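Local coordinates for putative NADP oxidoreductase BF3122 (Bacteroides fragilis, PDB 3D1L), which is of unproven function but probably binds NADP through a Rossmann-type domain and acts as an oxidoreductase, at residues I13-A18 / L71-L76; G19-N24 / Q124-Q129; L25-Y30 / A51-A56; V132-I137 / S157-R162. All blocks are in the same frame, centred on the assembly; numbering follows the deposited sequence.

Contact 1: residues I13-A18 / L71-L76; sequences IVLIGA and LYIVSL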
loop_
_atom_site.group_PDB
_atom_site.type_symbol
_atom_site.label_atom_id
_atom_site.label_comp_id
_atom_site.label_asym_id
_atom_site.label_seq_id
_atom_site.Cartn_x
_atom_site.Cartn_y
_atom_site.Cartn_z
ATOM N N ILE B 13 14.079 -10.592 30.647
ATOM C CA ILE B 13 14.524 -10.395 29.270
ATOM C C ILE B 13 15.299 -9.074 29.134
ATOM O O ILE B 13 14.869 -8.056 29.667
ATOM C CB ILE B 13 13.296 -10.388 28.301
ATOM C CG1 ILE B 13 12.464 -11.685 28.471
ATOM C CG2 ILE B 13 13.744 -10.141 26.861
ATOM C CD1 ILE B 13 11.154 -11.708 27.722
ATOM N N VAL B 14 16.424 -9.107 28.412
ATOM C CA VAL B 14 17.156 -7.876 27.993
ATOM C C VAL B 14 17.079 -7.702 26.462
ATOM O O VAL B 14 17.197 -8.683 25.698
ATOM C CB VAL B 14 18.617 -7.915 28.485
ATOM C CG1 VAL B 14 19.459 -6.749 27.917
ATOM C CG2 VAL B 14 18.669 -7.922 30.028
ATOM N N LEU B 15 16.840 -6.466 26.012
ATOM C CA LEU B 15 16.898 -6.168 24.579
ATOM C C LEU B 15 18.159 -5.427 24.278
ATOM O O LEU B 15 18.434 -4.393 24.906
ATOM C CB LEU B 15 15.693 -5.338 24.124
ATOM C CG LEU B 15 14.263 -5.657 24.604
ATOM C CD1 LEU B 15 13.379 -4.938 23.634
ATOM C CD2 LEU B 15 13.885 -7.113 24.582
ATOM N N ILE B 16 18.934 -5.954 23.325
ATOM C CA ILE B 16 20.148 -5.314 22.848
ATOM C C ILE B 16 19.772 -4.777 21.473
ATOM O O ILE B 16 19.750 -5.527 20.469
ATOM C CB ILE B 16 21.388 -6.283 22.779
ATOM C CG1 ILE B 16 21.713 -6.981 24.125
ATOM C CG2 ILE B 16 22.602 -5.565 22.275
ATOM C CD1 ILE B 16 21.959 -6.070 25.320
ATOM N N GLY B 17 19.438 -3.494 21.429
ATOM C CA GLY B 17 18.885 -2.905 20.216
ATOM C C GLY B 17 17.428 -2.504 20.446
ATOM O O GLY B 17 16.653 -3.258 21.054
ATOM N N ALA B 18 17.052 -1.320 19.962
ATOM C CA ALA B 18 15.760 -0.732 20.297
ATOM C C ALA B 18 15.053 -0.174 19.052
ATOM O O ALA B 18 14.273 0.770 19.177
ATOM C CB ALA B 18 15.941 0.365 21.351
ATOM N N LEU B 71 17.193 -14.256 28.975
ATOM C CA LEU B 71 17.079 -14.108 27.541
ATOM C C LEU B 71 17.544 -12.730 27.097
ATOM O O LEU B 71 17.085 -11.710 27.617
ATOM C CB LEU B 71 15.631 -14.372 27.082
ATOM C CG LEU B 71 15.372 -14.260 25.571
ATOM C CD1 LEU B 71 16.105 -15.381 24.835
ATOM C CD2 LEU B 71 13.869 -14.318 25.251
ATOM N N TYR B 72 18.457 -12.735 26.128
ATOM C CA TYR B 72 18.984 -11.547 25.517
ATOM C C TYR B 72 18.571 -11.521 24.045
ATOM O O TYR B 72 18.987 -12.381 23.254
ATOM C CB TYR B 72 20.502 -11.532 25.662
ATOM C CG TYR B 72 20.933 -11.361 27.110
ATOM C CD1 TYR B 72 21.199 -10.088 27.616
ATOM C CD2 TYR B 72 21.059 -12.462 27.973
ATOM C CE1 TYR B 72 21.581 -9.900 28.938
ATOM C CE2 TYR B 72 21.461 -12.282 29.305
ATOM C CZ TYR B 72 21.707 -10.994 29.766
ATOM O OH TYR B 72 22.084 -10.761 31.041
ATOM N N ILE B 73 17.730 -10.548 23.698
ATOM C CA ILE B 73 17.219 -10.413 22.330
ATOM C C ILE B 73 18.006 -9.342 21.604
ATOM O O ILE B 73 17.946 -8.163 21.965
ATOM C CB ILE B 73 15.720 -10.080 22.282
ATOM C CG1 ILE B 73 14.904 -11.133 23.065
ATOM C CG2 ILE B 73 15.268 -9.965 20.774
ATOM C CD1 ILE B 73 13.438 -10.804 23.220
ATOM N N VAL B 74 18.774 -9.772 20.612
ATOM C CA VAL B 74 19.718 -8.906 19.943
ATOM C C VAL B 74 19.162 -8.529 18.575
ATOM O O VAL B 74 18.900 -9.385 17.729
ATOM C CB VAL B 74 21.124 -9.561 19.872
ATOM C CG1 VAL B 74 22.137 -8.630 19.259
ATOM C CG2 VAL B 74 21.569 -10.047 21.288
ATOM N N SER B 75 18.930 -7.228 18.409
ATOM C CA SER B 75 18.428 -6.650 17.166
ATOM C C SER B 75 19.409 -5.587 16.712
ATOM O O SER B 75 19.197 -4.397 16.946
ATOM C CB SER B 75 17.066 -5.991 17.400
ATOM O OG SER B 75 16.087 -6.928 17.769
ATOM N N LEU B 76 20.497 -5.990 16.096
ATOM C CA LEU B 76 21.505 -5.033 15.695
ATOM C C LEU B 76 21.948 -5.312 14.257
ATOM O O LEU B 76 21.853 -6.448 13.785
ATOM C CB LEU B 76 22.701 -5.071 16.664
ATOM C CG LEU B 76 22.593 -4.472 18.079
ATOM C CD1 LEU B 76 23.916 -4.601 18.857
ATOM C CD2 LEU B 76 22.140 -3.008 18.067
HETATM O O HOH W 1 16.408 -6.051 20.488
#
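Val14 and Tyr72 lie side by side, pointing the same way, on one face of a parallel strand pair. The ring offers its CD1-CE1 side to the valine, whose CB comes within 3.5 Å of Tyr72 CD1 and whose CG1 and CG2 touch the same carbons. On that face Ile16 and Val74 run alongside each other, and Ile16 CG2 meets Leu76 CD1 at 3.8 Å as the side chains cross. The other face carries Ile13, Leu15, Leu71 and Ile73. There CD1 of Ile73 is shared: it sits 3.7 Å from Ile13 CG2 and also touches Leu15 CD2, and helix 20-31 packs over this face through Ala26 and Leu29. Four straight backbone bonds join the strands: Val14 N to Leu71 O, Ile73 N to Val14 O, Ile16 N to Ile73 O and Ser75 N to Ile16 O, each 2.8 Å. Regular pairing ends at Gly17 and Ser75, whose backbones stay close; a water lies within bonding distance of Gly17 O, Ile73 O and Ser75 OG, with too few protons for every acceptor. Ser75 OG also bonds to Thr101. A parallel pair whose first strand runs through a glycine-containing turn into a helix is characteristic of a Rossmann-type dinucleotide-binding fold.

Contact 2: residues G19-N24 / Q124-Q129; sequences GNLATN and QTFSKQ. With MPR (2-mercapto-propion aldehyde), chain E.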
loop_
_atom_site.group_PDB
_atom_site.type_symbol
_atom_site.label_atom_id
_atom_site.label_comp_id
_atom_site.label_asym_id
_atom_site.label_seq_id
_atom_site.Cartn_x
_atom_site.Cartn_y
_atom_site.Cartn_z
ATOM N N GLY B 19 15.318 -0.761 17.874
ATOM C CA GLY B 19 14.777 -0.269 16.597
ATOM C C GLY B 19 13.318 -0.650 16.436
ATOM O O GLY B 19 12.646 -0.947 17.443
ATOM N N ASN B 20 12.834 -0.688 15.188
ATOM C CA ASN B 20 11.404 -0.926 14.884
ATOM C C ASN B 20 10.876 -2.264 15.358
ATOM O O ASN B 20 9.889 -2.319 16.083
ATOM C CB ASN B 20 11.116 -0.780 13.391
ATOM C CG ASN B 20 11.355 0.626 12.877
ATOM O OD1 ASN B 20 11.425 1.581 13.640
ATOM N ND2 ASN B 20 11.490 0.750 11.567
ATOM N N LEU B 21 11.550 -3.337 14.960
ATOM C CA LEU B 21 11.195 -4.712 15.341
ATOM C C LEU B 21 11.298 -4.887 16.840
ATOM O O LEU B 21 10.384 -5.406 17.475
ATOM C CB LEU B 21 12.084 -5.739 14.588
ATOM C CG LEU B 21 11.938 -7.260 14.861
ATOM C CD1 LEU B 21 12.478 -8.089 13.685
ATOM C CD2 LEU B 21 12.586 -7.709 16.172
ATOM N N ALA B 22 12.401 -4.431 17.430
ATOM C CA ALA B 22 12.606 -4.598 18.868
ATOM C C ALA B 22 11.529 -3.846 19.684
ATOM O O ALA B 22 11.016 -4.372 20.668
ATOM C CB ALA B 22 14.015 -4.160 19.257
ATOM N N THR B 23 11.172 -2.640 19.253
ATOM C CA THR B 23 10.131 -1.843 19.902
ATOM C C THR B 23 8.806 -2.602 19.934
ATOM O O THR B 23 8.206 -2.778 20.995
ATOM C CB THR B 23 9.989 -0.472 19.184
ATOM O OG1 THR B 23 11.189 0.294 19.393
ATOM C CG2 THR B 23 8.779 0.325 19.672
ATOM N N ASN B 24 8.383 -3.100 18.782
ATOM C CA ASN B 24 7.147 -3.855 18.687
ATOM C C ASN B 24 7.194 -5.186 19.448
ATOM O O ASN B 24 6.257 -5.529 20.150
ATOM C CB ASN B 24 6.782 -4.073 17.209
ATOM C CG ASN B 24 6.201 -2.814 16.559
ATOM O OD1 ASN B 24 5.040 -2.472 16.785
ATOM N ND2 ASN B 24 7.009 -2.120 15.751
ATOM N N GLN B 124 7.534 -9.545 9.755
ATOM C CA GLN B 124 6.462 -8.585 9.565
ATOM C C GLN B 124 7.148 -7.264 9.330
ATOM O O GLN B 124 8.290 -7.084 9.723
ATOM C CB GLN B 124 5.559 -8.521 10.821
ATOM C CG GLN B 124 4.256 -7.690 10.704
ATOM C CD GLN B 124 3.492 -7.962 9.416
ATOM O OE1 GLN B 124 3.910 -7.540 8.333
ATOM N NE2 GLN B 124 2.381 -8.685 9.522
ATOM N N THR B 125 6.453 -6.344 8.680
ATOM C CA THR B 125 6.949 -5.004 8.518
ATOM C C THR B 125 6.637 -4.260 9.833
ATOM O O THR B 125 5.497 -4.285 10.327
ATOM C CB THR B 125 6.358 -4.371 7.244
ATOM O OG1 THR B 125 6.793 -3.027 7.107
ATOM C CG2 THR B 125 4.842 -4.420 7.234
ATOM N N PHE B 126 7.655 -3.646 10.430
ATOM C CA PHE B 126 7.477 -2.990 11.752
ATOM C C PHE B 126 7.832 -1.527 11.661
ATOM O O PHE B 126 8.745 -1.160 10.948
ATOM C CB PHE B 126 8.389 -3.614 12.815
ATOM C CG PHE B 126 8.029 -5.024 13.188
ATOM C CD1 PHE B 126 6.870 -5.300 13.920
ATOM C CD2 PHE B 126 8.847 -6.070 12.820
ATOM C CE1 PHE B 126 6.558 -6.575 14.279
ATOM C CE2 PHE B 126 8.532 -7.363 13.180
ATOM C CZ PHE B 126 7.393 -7.618 13.910
ATOM N N SER B 127 7.116 -0.694 12.389
ATOM C CA SER B 127 7.444 0.722 12.497
ATOM C C SER B 127 7.136 1.085 13.929
ATOM O O SER B 127 6.235 0.508 14.528
ATOM C CB SER B 127 6.590 1.579 11.553
ATOM O OG SER B 127 6.979 1.409 10.192
ATOM N N LYS B 128 7.889 2.030 14.472
ATOM C CA LYS B 128 7.745 2.427 15.873
ATOM C C LYS B 128 6.383 3.045 16.196
ATOM O O LYS B 128 5.783 2.717 17.220
ATOM C CB LYS B 128 8.862 3.395 16.280
ATOM C CG LYS B 128 10.151 2.673 16.609
ATOM C CD LYS B 128 11.187 3.613 17.140
ATOM C CE LYS B 128 12.558 2.967 17.051
ATOM N NZ LYS B 128 13.640 3.969 17.272
ATOM N N GLN B 129 5.900 3.907 15.310
ATOM C CA GLN B 129 4.660 4.659 15.488
ATOM C C GLN B 129 3.408 3.853 15.124
ATOM O O GLN B 129 2.315 4.418 15.031
ATOM C CB GLN B 129 4.667 5.910 14.595
ATOM C CG GLN B 129 5.979 6.683 14.493
ATOM C CD GLN B 129 6.010 7.607 13.275
ATOM O OE1 GLN B 129 6.965 7.598 12.495
ATOM N NE2 GLN B 129 4.954 8.402 13.105
HETATM C C1 MPR E . 12.136 -7.656 5.572
HETATM O O MPR E . 12.969 -6.827 5.107
HETATM C C2 MPR E . 10.673 -7.742 5.258
HETATM C C3 MPR E . 9.787 -8.457 6.268
HETATM S S3 MPR E . 8.074 -7.842 6.216
HETATM O O HOH W 2 9.862 3.956 12.453
HETATM O O HOH W 3 4.603 0.277 17.838
#
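The first turn of the helix that follows the glycine-containing turn of the Rossmann-type domain packs here against the loop after strand 117-122, with Phe126 and Asn24 meeting at its centre. The Phe126 ring lies against Leu21 and Asn24: Leu21 CB and Phe126 CD2 are 3.7 Å apart, and Asn24 CB approaches Phe126 CD1 to 3.5 Å. Amide and ring slide past each other in opposite directions, their planes 28° apart. Asn24 CG is anti to the carbonyl carbon (chi1 -76°); from there ND2 donates to Ser127 O at 3.0 Å. The bond is nearly straight and the acceptor lies in the amide plane, although the donor stands well above the carbonyl plane of Ser127. The same ND2 also bonds to Asn20 O, so one amide nitrogen joins the helix turn to the loop. A water lies within bonding distance of both Asn24 OD1 and Lys128 O.

Farther out, the extended Lys128 side chain crosses Asn20 and Thr23 at about a right angle, its CG 3.4 Å from Asn20 OD1 and its CE 3.7 Å from Gly19 C. Thr23 OG1 donates to Gly19 O at 2.7 Å, on the opposite face of that carbonyl from Thr23 N. At the other end of the loop, Thr125 N lies 3.3 Å from S3 of the bound 2-mercapto-propion aldehyde, and Thr125 OG1 bonds to Lys216 of the second subunit. The loop thus connects the N-terminal end of a Rossmann-type helix with a ligand pocket beside the subunit interface.

Contact 3: residues L25-Y30 / A51-A56; sequences LAKALY and AQKVEA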
loop_
_atom_site.group_PDB
_atom_site.type_symbol
_atom_site.label_atom_id
_atom_site.label_comp_id
_atom_site.label_asym_id
_atom_site.label_seq_id
_atom_site.Cartn_x
_atom_site.Cartn_y
_atom_site.Cartn_z
ATOM N N LEU B 25 8.293 -5.920 19.311
ATOM C CA LEU B 25 8.462 -7.180 20.017
ATOM C C LEU B 25 8.514 -6.934 21.514
ATOM O O LEU B 25 7.974 -7.701 22.273
ATOM C CB LEU B 25 9.726 -7.908 19.554
ATOM C CG LEU B 25 10.091 -9.247 20.210
ATOM C CD1 LEU B 25 8.954 -10.298 20.111
ATOM C CD2 LEU B 25 11.360 -9.813 19.600
ATOM N N ALA B 26 9.172 -5.869 21.947
ATOM C CA ALA B 26 9.190 -5.556 23.394
ATOM C C ALA B 26 7.813 -5.231 23.939
ATOM O O ALA B 26 7.461 -5.707 25.003
ATOM C CB ALA B 26 10.199 -4.433 23.726
ATOM N N LYS B 27 7.032 -4.442 23.210
ATOM C CA LYS B 27 5.675 -4.079 23.658
ATOM C C LYS B 27 4.742 -5.300 23.778
ATOM O O LYS B 27 4.007 -5.423 24.748
ATOM C CB LYS B 27 5.065 -3.010 22.743
ATOM C CG LYS B 27 5.658 -1.594 22.967
ATOM C CD LYS B 27 5.478 -0.685 21.716
ATOM C CE LYS B 27 4.080 -0.097 21.596
ATOM N NZ LYS B 27 3.977 0.980 20.553
ATOM N N ALA B 28 4.819 -6.213 22.806
ATOM C CA ALA B 28 4.022 -7.422 22.809
ATOM C C ALA B 28 4.385 -8.325 24.001
ATOM O O ALA B 28 3.493 -8.861 24.660
ATOM C CB ALA B 28 4.167 -8.153 21.493
ATOM N N LEU B 29 5.684 -8.466 24.291
ATOM C CA LEU B 29 6.131 -9.214 25.486
ATOM C C LEU B 29 5.639 -8.592 26.788
ATOM O O LEU B 29 5.096 -9.291 27.626
ATOM C CB LEU B 29 7.646 -9.335 25.508
ATOM C CG LEU B 29 8.254 -10.205 24.394
ATOM C CD1 LEU B 29 9.745 -9.850 24.189
ATOM C CD2 LEU B 29 8.054 -11.670 24.743
ATOM N N TYR B 30 5.855 -7.281 26.942
ATOM C CA TYR B 30 5.361 -6.465 28.073
ATOM C C TYR B 30 3.838 -6.560 28.307
ATOM O O TYR B 30 3.370 -6.686 29.449
ATOM C CB TYR B 30 5.799 -5.006 27.841
ATOM C CG TYR B 30 5.206 -3.979 28.747
ATOM C CD1 TYR B 30 5.648 -3.844 30.064
ATOM C CD2 TYR B 30 4.217 -3.110 28.285
ATOM C CE1 TYR B 30 5.120 -2.894 30.893
ATOM C CE2 TYR B 30 3.679 -2.149 29.108
ATOM C CZ TYR B 30 4.131 -2.040 30.412
ATOM O OH TYR B 30 3.601 -1.088 31.252
ATOM N N ALA B 51 12.442 2.070 26.667
ATOM C CA ALA B 51 12.409 1.671 28.085
ATOM C C ALA B 51 11.203 2.209 28.830
ATOM O O ALA B 51 10.643 1.544 29.711
ATOM C CB ALA B 51 13.692 2.091 28.782
ATOM N N GLN B 52 10.797 3.422 28.493
ATOM C CA GLN B 52 9.619 4.024 29.122
ATOM C C GLN B 52 8.344 3.300 28.764
ATOM O O GLN B 52 7.390 3.300 29.550
ATOM C CB GLN B 52 9.428 5.429 28.627
ATOM C CG GLN B 52 10.302 6.427 29.239
ATOM C CD GLN B 52 9.998 7.780 28.656
ATOM O OE1 GLN B 52 10.902 8.491 28.221
ATOM N NE2 GLN B 52 8.698 8.127 28.601
ATOM N N LYS B 53 8.300 2.733 27.554
ATOM C CA LYS B 53 7.100 2.055 27.090
ATOM C C LYS B 53 6.878 0.732 27.829
ATOM O O LYS B 53 5.745 0.281 27.974
ATOM C CB LYS B 53 7.156 1.830 25.575
ATOM C CG LYS B 53 7.000 3.121 24.755
ATOM C CD LYS B 53 7.499 2.928 23.323
ATOM C CE LYS B 53 7.467 4.229 22.505
ATOM N NZ LYS B 53 7.991 3.942 21.116
ATOM N N VAL B 54 7.957 0.122 28.306
ATOM C CA VAL B 54 7.895 -1.245 28.806
ATOM C C VAL B 54 8.428 -1.297 30.217
ATOM O O VAL B 54 8.822 -2.376 30.715
ATOM C CB VAL B 54 8.688 -2.238 27.914
ATOM C CG1 VAL B 54 8.069 -2.312 26.497
ATOM C CG2 VAL B 54 10.167 -1.851 27.846
ATOM N N GLU B 55 8.434 -0.114 30.840
ATOM C CA GLU B 55 8.860 0.097 32.222
ATOM C C GLU B 55 10.186 -0.548 32.564
ATOM O O GLU B 55 10.275 -1.247 33.563
ATOM C CB GLU B 55 7.755 -0.364 33.206
ATOM C CG GLU B 55 6.490 0.470 33.067
ATOM C CD GLU B 55 5.368 -0.010 33.938
ATOM O OE1 GLU B 55 4.649 -0.964 33.539
ATOM O OE2 GLU B 55 5.180 0.595 35.015
ATOM N N ALA B 56 11.210 -0.277 31.755
ATOM C CA ALA B 56 12.538 -0.917 31.866
ATOM C C ALA B 56 13.610 0.095 32.164
ATOM O O ALA B 56 13.424 1.274 31.876
ATOM C CB ALA B 56 12.894 -1.608 30.531
#
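Tyr30 and Val54 make the central apolar contact, in which the alpha carbon of the valine lies over one face of the phenol ring. This CH-pi contact places Val54 CA 3.8 Å from the ring centroid, only 15° off the normal. Tyr30 CG is anti to the backbone N (chi1 170°), and the ring lies against the backbone of Lys53 and Val54. Aliphatic packing continues back along helix 20-31: Val54 CG1 is 3.8 Å from Tyr30 CB and 4.1 Å from Ala26 CB. The same residues reach the sheet below, since Tyr30 and Val54 both touch Ile36 of strand 35-40.

The polar contact is at the tip of the ring. Tyr30 OH donates to Glu55 OE1 at 2.5 Å, a short bond; the oxygen lies in the ring plane at its edge but is met from above the carboxylate plane, ring and carboxylate being turned 83° apart. Lys27 NZ and Lys53 NZ are 5.0 Å apart, not in contact; the salt bridge of Lys27 to Glu131 probably offsets their repulsion. Two helices lying over neighbouring parallel strands in this way are characteristic of the beta-alpha-beta-alpha-beta start of a Rossmann-type domain.

Contact 4: residues V132-I137 / S157-R162; sequences VDFKEI and STLSNR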
loop_
_atom_site.group_PDB
_atom_site.type_symbol
_atom_site.label_atom_id
_atom_site.label_comp_id
_atom_site.label_asym_id
_atom_site.label_seq_id
_atom_site.Cartn_x
_atom_site.Cartn_y
_atom_site.Cartn_z
ATOM N N VAL B 132 0.912 -3.358 15.818
ATOM C CA VAL B 132 0.531 -4.532 15.021
ATOM C C VAL B 132 0.067 -5.666 15.901
ATOM O O VAL B 132 0.594 -5.866 16.989
ATOM C CB VAL B 132 1.669 -5.073 14.095
ATOM C CG1 VAL B 132 1.977 -4.087 13.029
ATOM C CG2 VAL B 132 2.915 -5.399 14.878
ATOM N N ASP B 133 -0.918 -6.410 15.410
ATOM C CA ASP B 133 -1.349 -7.611 16.068
ATOM C C ASP B 133 -0.308 -8.711 15.842
ATOM O O ASP B 133 -0.178 -9.266 14.719
ATOM C CB ASP B 133 -2.715 -8.034 15.532
ATOM C CG ASP B 133 -3.461 -8.950 16.497
ATOM O OD1 ASP B 133 -2.970 -9.160 17.646
ATOM O OD2 ASP B 133 -4.551 -9.439 16.101
ATOM N N PHE B 134 0.450 -9.001 16.902
ATOM C CA PHE B 134 1.340 -10.162 16.927
ATOM C C PHE B 134 0.674 -11.529 16.727
ATOM O O PHE B 134 1.343 -12.465 16.272
ATOM C CB PHE B 134 2.194 -10.160 18.188
ATOM C CG PHE B 134 3.524 -9.540 17.980
ATOM C CD1 PHE B 134 3.649 -8.147 17.910
ATOM C CD2 PHE B 134 4.643 -10.340 17.795
ATOM C CE1 PHE B 134 4.878 -7.570 17.694
ATOM C CE2 PHE B 134 5.890 -9.776 17.566
ATOM C CZ PHE B 134 6.010 -8.391 17.512
ATOM N N LYS B 135 -0.625 -11.642 17.026
ATOM C CA LYS B 135 -1.323 -12.927 16.885
ATOM C C LYS B 135 -1.137 -13.566 15.509
ATOM O O LYS B 135 -0.979 -14.792 15.407
ATOM C CB LYS B 135 -2.811 -12.845 17.254
ATOM C CG LYS B 135 -3.060 -12.612 18.760
ATOM C CD LYS B 135 -2.765 -13.853 19.616
ATOM C CE LYS B 135 -2.692 -13.498 21.114
ATOM N NZ LYS B 135 -2.498 -14.698 21.981
ATOM N N GLU B 136 -1.112 -12.757 14.457
ATOM C CA GLU B 136 -0.948 -13.342 13.129
ATOM C C GLU B 136 0.435 -13.214 12.461
ATOM O O GLU B 136 0.574 -13.493 11.268
ATOM C CB GLU B 136 -2.096 -12.919 12.215
ATOM C CG GLU B 136 -3.389 -13.687 12.553
ATOM C CD GLU B 136 -3.279 -15.203 12.306
ATOM O OE1 GLU B 136 -3.139 -15.594 11.130
ATOM O OE2 GLU B 136 -3.355 -16.003 13.270
ATOM N N ILE B 137 1.443 -12.854 13.247
ATOM C CA ILE B 137 2.814 -12.736 12.757
ATOM C C ILE B 137 3.542 -14.093 12.694
ATOM O O ILE B 137 3.703 -14.776 13.712
ATOM C CB ILE B 137 3.646 -11.656 13.552
ATOM C CG1 ILE B 137 2.948 -10.281 13.444
ATOM C CG2 ILE B 137 5.056 -11.559 12.992
ATOM C CD1 ILE B 137 3.624 -9.133 14.214
ATOM N N SER B 157 4.827 -18.410 21.290
ATOM C CA SER B 157 3.409 -18.843 21.280
ATOM C C SER B 157 2.464 -18.019 22.161
ATOM O O SER B 157 1.256 -18.027 21.931
ATOM C CB SER B 157 3.284 -20.323 21.656
ATOM O OG SER B 157 3.958 -21.126 20.696
ATOM N N THR B 158 2.998 -17.326 23.171
ATOM C CA THR B 158 2.170 -16.433 23.981
ATOM C C THR B 158 1.809 -15.201 23.134
ATOM O O THR B 158 0.855 -14.495 23.430
ATOM C CB THR B 158 2.837 -16.013 25.322
ATOM O OG1 THR B 158 3.961 -15.171 25.071
ATOM C CG2 THR B 158 3.322 -17.219 26.115
ATOM N N LEU B 159 2.558 -14.972 22.061
ATOM C CA LEU B 159 2.380 -13.753 21.262
ATOM C C LEU B 159 1.655 -13.991 19.941
ATOM O O LEU B 159 0.786 -13.202 19.562
ATOM C CB LEU B 159 3.725 -13.068 20.988
ATOM C CG LEU B 159 4.695 -12.746 22.131
ATOM C CD1 LEU B 159 5.983 -12.147 21.566
ATOM C CD2 LEU B 159 4.096 -11.826 23.219
ATOM N N SER B 160 2.059 -15.057 19.248
ATOM C CA SER B 160 1.625 -15.379 17.911
ATOM C C SER B 160 0.990 -16.782 17.846
ATOM O O SER B 160 1.445 -17.722 18.519
ATOM C CB SER B 160 2.837 -15.341 16.979
ATOM O OG SER B 160 2.526 -15.873 15.689
ATOM N N ASN B 161 -0.043 -16.919 17.022
ATOM C CA ASN B 161 -0.594 -18.241 16.680
ATOM C C ASN B 161 0.122 -18.914 15.513
ATOM O O ASN B 161 -0.310 -19.977 15.073
ATOM C CB ASN B 161 -2.062 -18.110 16.282
ATOM C CG ASN B 161 -2.925 -17.589 17.403
ATOM O OD1 ASN B 161 -2.728 -17.933 18.566
ATOM N ND2 ASN B 161 -3.910 -16.760 17.051
ATOM N N ARG B 162 1.174 -18.270 14.996
ATOM C CA ARG B 162 1.910 -18.782 13.838
ATOM C C ARG B 162 3.393 -18.936 14.145
ATOM O O ARG B 162 4.235 -18.220 13.611
ATOM C CB ARG B 162 1.696 -17.891 12.604
ATOM C CG ARG B 162 0.451 -18.235 11.778
ATOM C CD ARG B 162 0.466 -17.498 10.429
ATOM N NE ARG B 162 -0.419 -18.101 9.429
ATOM C CZ ARG B 162 -0.011 -18.805 8.372
ATOM N NH1 ARG B 162 1.283 -19.007 8.143
ATOM N NH2 ARG B 162 -0.907 -19.309 7.533
HETATM O O HOH W 4 -1.180 -16.736 20.617
#
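Ser160 and Ile137 meet in the compact part of this contact between two loops, where Ser160 OG donates to Ile137 O at 2.5 Å. OG is anti to its own backbone N (chi1 170°), and it also accepts from Arg162 N, forming an ST turn; the hydroxyl thereby joins the turn to the other loop. Close by, Asn161 N donates to Lys135 O at 2.8 Å. The backbones are close here, with the CA atoms of Lys135 and Ser160 4.0 Å apart, and Ser160 CB rests 3.3 Å from Phe134 O. The Phe134 ring adds to the buried side: Ile137 CD1 stands over the centre of one face, and Leu159 CB approaches CD2 of the ring obliquely at 4.3 Å.

Contacts toward solvent are longer and largely polar. The Lys135 chain, bent at chi2 (-73°), passes over Leu159 O, with CD 3.6 Å from that oxygen. Its NZ donates to a water that in turn donates to Ser157 O and Asn161 OD1, bridging the lysine to the backbone of Ser157 and the side chain of Asn161. In one of the two conformers of Arg162, Glu136 OE1 lies near the guanidinium plane, at its edge, but stays 4.1 Å from NE, beyond a salt bridge, while NH2 forms one with Asp204 of the second subunit.

Phe134 and Leu159 both pack on helix 20-31, the former at Asn24 and Ala28 and the latter at Leu25 and Leu29. Both also touch Phe139, which places the paired loops between that helix and strand 139-143, which runs antiparallel to strand 117-122.

How the contacts relate
From the N terminus, strand 12-16 leads directly into helix 20-31, which supplies the first segments of contacts 2 and 3. Contact 3 closes the shortest of the loops begun here, at the end of helix 44-53, and is nested inside the loops closed by both contact 1, at strand 71-74, and contact 2, at the loop after strand 117-122. Contacts 1 and 2 cross, their segments alternating along the chain. Contact 4 follows in series, closing a later loop around strand 139-143 and helix 146-157. Helix 20-31 is the common element: contact 1 lies against it, and contact 4 packs on it too, tying the Rossmann-type strands to the 139-143 part of the sheet.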